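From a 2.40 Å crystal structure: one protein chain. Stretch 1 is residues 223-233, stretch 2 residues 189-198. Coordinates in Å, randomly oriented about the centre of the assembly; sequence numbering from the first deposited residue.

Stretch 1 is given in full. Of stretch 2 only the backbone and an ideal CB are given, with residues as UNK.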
# COMPACT_ATOMS: atom_id res chain seq x y z
N GLY A 223 -2.53 26.18 4.10
CA GLY A 223 -2.06 25.58 5.34
C GLY A 223 -2.20 24.07 5.46
O GLY A 223 -2.06 23.52 6.55
N GLN A 224 -2.48 23.40 4.34
CA GLN A 224 -2.60 21.94 4.36
C GLN A 224 -1.27 21.27 4.04
O GLN A 224 -0.37 21.89 3.47
CB GLN A 224 -3.66 21.47 3.37
CG GLN A 224 -5.09 21.79 3.76
CD GLN A 224 -6.07 21.36 2.69
OE1 GLN A 224 -6.80 20.38 2.86
NE2 GLN A 224 -6.09 22.09 1.58
N ALA A 225 -1.16 20.00 4.40
CA ALA A 225 -0.00 19.20 4.03
C ALA A 225 0.11 19.11 2.52
O ALA A 225 -0.88 19.31 1.80
CB ALA A 225 -0.10 17.81 4.64
N GLU A 226 1.32 18.81 2.04
CA GLU A 226 1.59 18.66 0.62
C GLU A 226 0.60 17.69 -0.02
O GLU A 226 0.23 16.67 0.57
CB GLU A 226 3.02 18.15 0.40
CG GLU A 226 3.50 18.18 -1.04
CD GLU A 226 4.89 17.58 -1.23
OE1 GLU A 226 5.47 17.09 -0.24
OE2 GLU A 226 5.40 17.61 -2.37
N MET A 227 0.16 18.01 -1.23
CA MET A 227 -0.74 17.13 -1.97
C MET A 227 -0.07 15.81 -2.29
O MET A 227 1.12 15.75 -2.59
CB MET A 227 -1.22 17.81 -3.25
CG MET A 227 -2.17 18.96 -3.02
SD MET A 227 -2.83 19.64 -4.55
CE MET A 227 -1.30 20.08 -5.38
N GLY A 228 -0.85 14.73 -2.24
CA GLY A 228 -0.36 13.41 -2.57
C GLY A 228 -0.02 13.25 -4.04
O GLY A 228 0.91 12.52 -4.38
N SER A 229 -0.77 13.92 -4.91
CA SER A 229 -0.50 13.83 -6.35
C SER A 229 0.89 14.40 -6.69
O SER A 229 1.59 13.87 -7.55
CB SER A 229 -1.61 14.51 -7.17
OG SER A 229 -1.82 15.85 -6.79
N SER A 230 1.28 15.45 -5.98
CA SER A 230 2.61 16.03 -6.13
C SER A 230 3.69 15.03 -5.73
O SER A 230 4.71 14.89 -6.41
CB SER A 230 2.73 17.30 -5.29
OG SER A 230 1.73 18.24 -5.66
N VAL A 231 3.46 14.34 -4.61
CA VAL A 231 4.38 13.31 -4.13
C VAL A 231 4.49 12.18 -5.16
O VAL A 231 5.59 11.68 -5.43
CB VAL A 231 3.93 12.77 -2.75
CG1 VAL A 231 4.86 11.66 -2.28
CG2 VAL A 231 3.87 13.90 -1.72
N LEU A 232 3.36 11.81 -5.75
CA LEU A 232 3.32 10.77 -6.78
C LEU A 232 4.18 11.15 -7.98
O LEU A 232 5.05 10.38 -8.41
CB LEU A 232 1.88 10.52 -7.23
CG LEU A 232 1.14 9.28 -6.70
CD1 LEU A 232 1.85 8.67 -5.52
CD2 LEU A 232 -0.29 9.64 -6.33
N LYS A 233 3.92 12.34 -8.52
CA LYS A 233 4.66 12.80 -9.70
C LYS A 233 6.15 12.90 -9.40
O LYS A 233 6.99 12.54 -10.22
CB LYS A 233 4.09 14.14 -10.20
CG LYS A 233 2.67 14.02 -10.75
CD LYS A 233 2.28 15.22 -11.61
CE LYS A 233 1.38 16.20 -10.85
NZ LYS A 233 0.84 17.26 -11.75
N UNK A 189 -5.22 2.04 -12.00
CA UNK A 189 -5.09 3.45 -11.62
C UNK A 189 -4.91 3.66 -10.12
O UNK A 189 -5.16 2.77 -9.31
CB UNK A 189 -6.32 4.23 -12.09
N UNK A 190 -4.50 4.87 -9.75
CA UNK A 190 -4.35 5.26 -8.36
C UNK A 190 -5.19 6.51 -8.07
O UNK A 190 -5.15 7.49 -8.81
CB UNK A 190 -2.88 5.51 -8.03
N UNK A 191 -5.98 6.45 -6.99
CA UNK A 191 -6.71 7.62 -6.52
C UNK A 191 -6.05 8.18 -5.27
O UNK A 191 -5.84 7.45 -4.30
CB UNK A 191 -8.17 7.27 -6.24
N UNK A 192 -5.72 9.46 -5.30
CA UNK A 192 -5.05 10.09 -4.17
C UNK A 192 -5.84 11.29 -3.65
O UNK A 192 -6.34 12.10 -4.43
CB UNK A 192 -3.64 10.52 -4.57
N UNK A 193 -5.98 11.38 -2.34
CA UNK A 193 -6.69 12.48 -1.72
C UNK A 193 -5.78 13.70 -1.61
O UNK A 193 -4.71 13.61 -1.01
CB UNK A 193 -7.21 12.07 -0.34
N UNK A 194 -6.19 14.82 -2.19
CA UNK A 194 -5.37 16.03 -2.19
C UNK A 194 -5.88 17.10 -1.23
O UNK A 194 -5.35 18.21 -1.21
CB UNK A 194 -5.30 16.61 -3.61
N UNK A 195 -6.90 16.78 -0.44
CA UNK A 195 -7.37 17.71 0.57
C UNK A 195 -8.54 18.58 0.15
O UNK A 195 -9.38 18.19 -0.67
CB UNK A 195 -6.21 18.61 0.99
N UNK A 196 -8.59 19.78 0.73
CA UNK A 196 -9.75 20.66 0.61
C UNK A 196 -9.50 21.86 -0.30
O UNK A 196 -8.46 22.50 -0.24
CB UNK A 196 -10.17 21.15 2.00
N UNK A 197 -10.49 22.14 -1.14
CA UNK A 197 -10.44 23.25 -2.08
C UNK A 197 -11.73 24.04 -1.92
O UNK A 197 -12.73 23.51 -1.44
CB UNK A 197 -10.26 22.76 -3.52
N UNK A 198 -11.73 25.30 -2.32
CA UNK A 198 -12.96 26.07 -2.36
C UNK A 198 -13.25 26.54 -3.77
O UNK A 198 -12.33 26.86 -4.53
CB UNK A 198 -12.88 27.26 -1.41

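Position 189 precedes the strand, and its ideal CB has nothing of stretch 1 within 5.5 Å. The residue is Arg189, whose side chain stays clear of the helix.

Position 190 points its CA-to-CB bond toward stretch 1. The nearest atom to the ideal CB is CD2 of Leu232, at 5.2 Å. That leaves room for an apolar side chain of modest size. Val190 is found, and its CG1 lies 4.2 Å from CD2 of Leu232.

Position 191 points away, so stretch 1 allows almost anything. It is Tyr191.

Position 192 points toward the first turn of the helix. Its ideal CB is 3.9 Å from CD2 of Leu232 and 4.5 Å from N of Ser229. Space is short and the surface is mostly apolar, so Ala, Val or perhaps Thr would suit. The residue is Val192. Its CG1 sits 3.8 Å from CD2 of Leu232, and its CG2 packs 3.5 Å from CA of Gly228. This close approach relies on Gly228 having no side chain: a CB there would fall 2.3 Å from CG2 of Val192.

Position 193 points away. It is Tyr193.

Position 194 points sideways, beside the start of the helix. Met227 is the N-cap residue, and the nearby N of Ser229 and hydroxyl OG of Ser229 can both donate. An acceptor a bond or two beyond CB is called for: Asp best, Asn possible; Ser and Thr would be too short. Asp194 is deposited, and its carboxylate reaches in to use both oxygens. N of Ser229 donates to OD1 of Asp194 at 3.0 Å, nearly straight at 168°. OG of Ser229 donates to OD2 of Asp194 at 2.7 Å.

Position 195 has phi/psi of 95/-149. A CB would jam against the preceding carbonyl O and lie 2.6 Å from OE1 of Gln224. Both point to glycine, and Gly195 it is.

Position 196 points sideways, with its ideal CB 3.6 Å from OE1 of Gln224. The backbone is what stretch 1 engages, so many side chains could fit. In Leu196, N donates to OE1 of Gln224 at 2.8 Å, while NE2 of Gln224 donates to O of Leu196 at 3.0 Å.

Position 197 also points sideways, with nothing within 5.5 Å of its ideal CB. A long apolar or aromatic side chain could still reach Met227. Phe197 does so: its CZ is 4.0 Å from SD of Met227, which meets the ring at its edge.

Position 198 is out of reach. It is Arg198.

Stretch 2 (189-198) RVYVYDGLFR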
# COMPACT_ATOMS: atom_id res chain seq x y z
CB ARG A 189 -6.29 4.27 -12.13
CG ARG A 189 -7.44 4.40 -11.13
CD ARG A 189 -8.08 3.06 -10.79
NE ARG A 189 -8.86 2.52 -11.90
CZ ARG A 189 -9.53 1.38 -11.84
NH1 ARG A 189 -9.51 0.65 -10.73
NH2 ARG A 189 -10.23 0.96 -12.90
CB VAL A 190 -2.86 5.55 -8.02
CG1 VAL A 190 -2.74 6.27 -6.69
CG2 VAL A 190 -2.06 4.25 -8.01
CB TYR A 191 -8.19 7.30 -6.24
CG TYR A 191 -8.92 6.86 -7.48
CD1 TYR A 191 -9.17 7.74 -8.51
CD2 TYR A 191 -9.35 5.54 -7.62
CE1 TYR A 191 -9.82 7.34 -9.66
CE2 TYR A 191 -10.01 5.13 -8.76
CZ TYR A 191 -10.24 6.03 -9.78
OH TYR A 191 -10.90 5.63 -10.91
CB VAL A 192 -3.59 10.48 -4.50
CG1 VAL A 192 -3.54 11.48 -5.64
CG2 VAL A 192 -2.89 11.02 -3.26
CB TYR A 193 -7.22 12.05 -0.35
CG TYR A 193 -7.86 13.15 0.45
CD1 TYR A 193 -8.93 13.87 -0.05
CD2 TYR A 193 -7.41 13.45 1.73
CE1 TYR A 193 -9.53 14.88 0.69
CE2 TYR A 193 -7.99 14.45 2.48
CZ TYR A 193 -9.05 15.16 1.96
OH TYR A 193 -9.64 16.16 2.70
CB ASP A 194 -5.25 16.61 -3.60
CG ASP A 194 -4.17 15.93 -4.43
OD1 ASP A 194 -3.28 15.28 -3.84
OD2 ASP A 194 -4.22 16.05 -5.67
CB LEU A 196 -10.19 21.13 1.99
CG LEU A 196 -10.52 20.00 2.97
CD1 LEU A 196 -10.84 20.54 4.35
CD2 LEU A 196 -11.66 19.15 2.43
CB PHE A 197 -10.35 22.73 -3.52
CG PHE A 197 -8.99 22.22 -3.91
CD1 PHE A 197 -8.46 21.08 -3.32
CD2 PHE A 197 -8.27 22.85 -4.91
CE1 PHE A 197 -7.21 20.60 -3.70
CE2 PHE A 197 -7.03 22.38 -5.30
CZ PHE A 197 -6.50 21.25 -4.69
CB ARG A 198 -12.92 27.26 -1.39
CG ARG A 198 -13.44 26.93 -0.01
CD ARG A 198 -13.71 28.18 0.81
NE ARG A 198 -14.03 27.84 2.20
CZ ARG A 198 -13.12 27.78 3.17
NH1 ARG A 198 -11.85 28.03 2.91
NH2 ARG A 198 -13.49 27.45 4.40
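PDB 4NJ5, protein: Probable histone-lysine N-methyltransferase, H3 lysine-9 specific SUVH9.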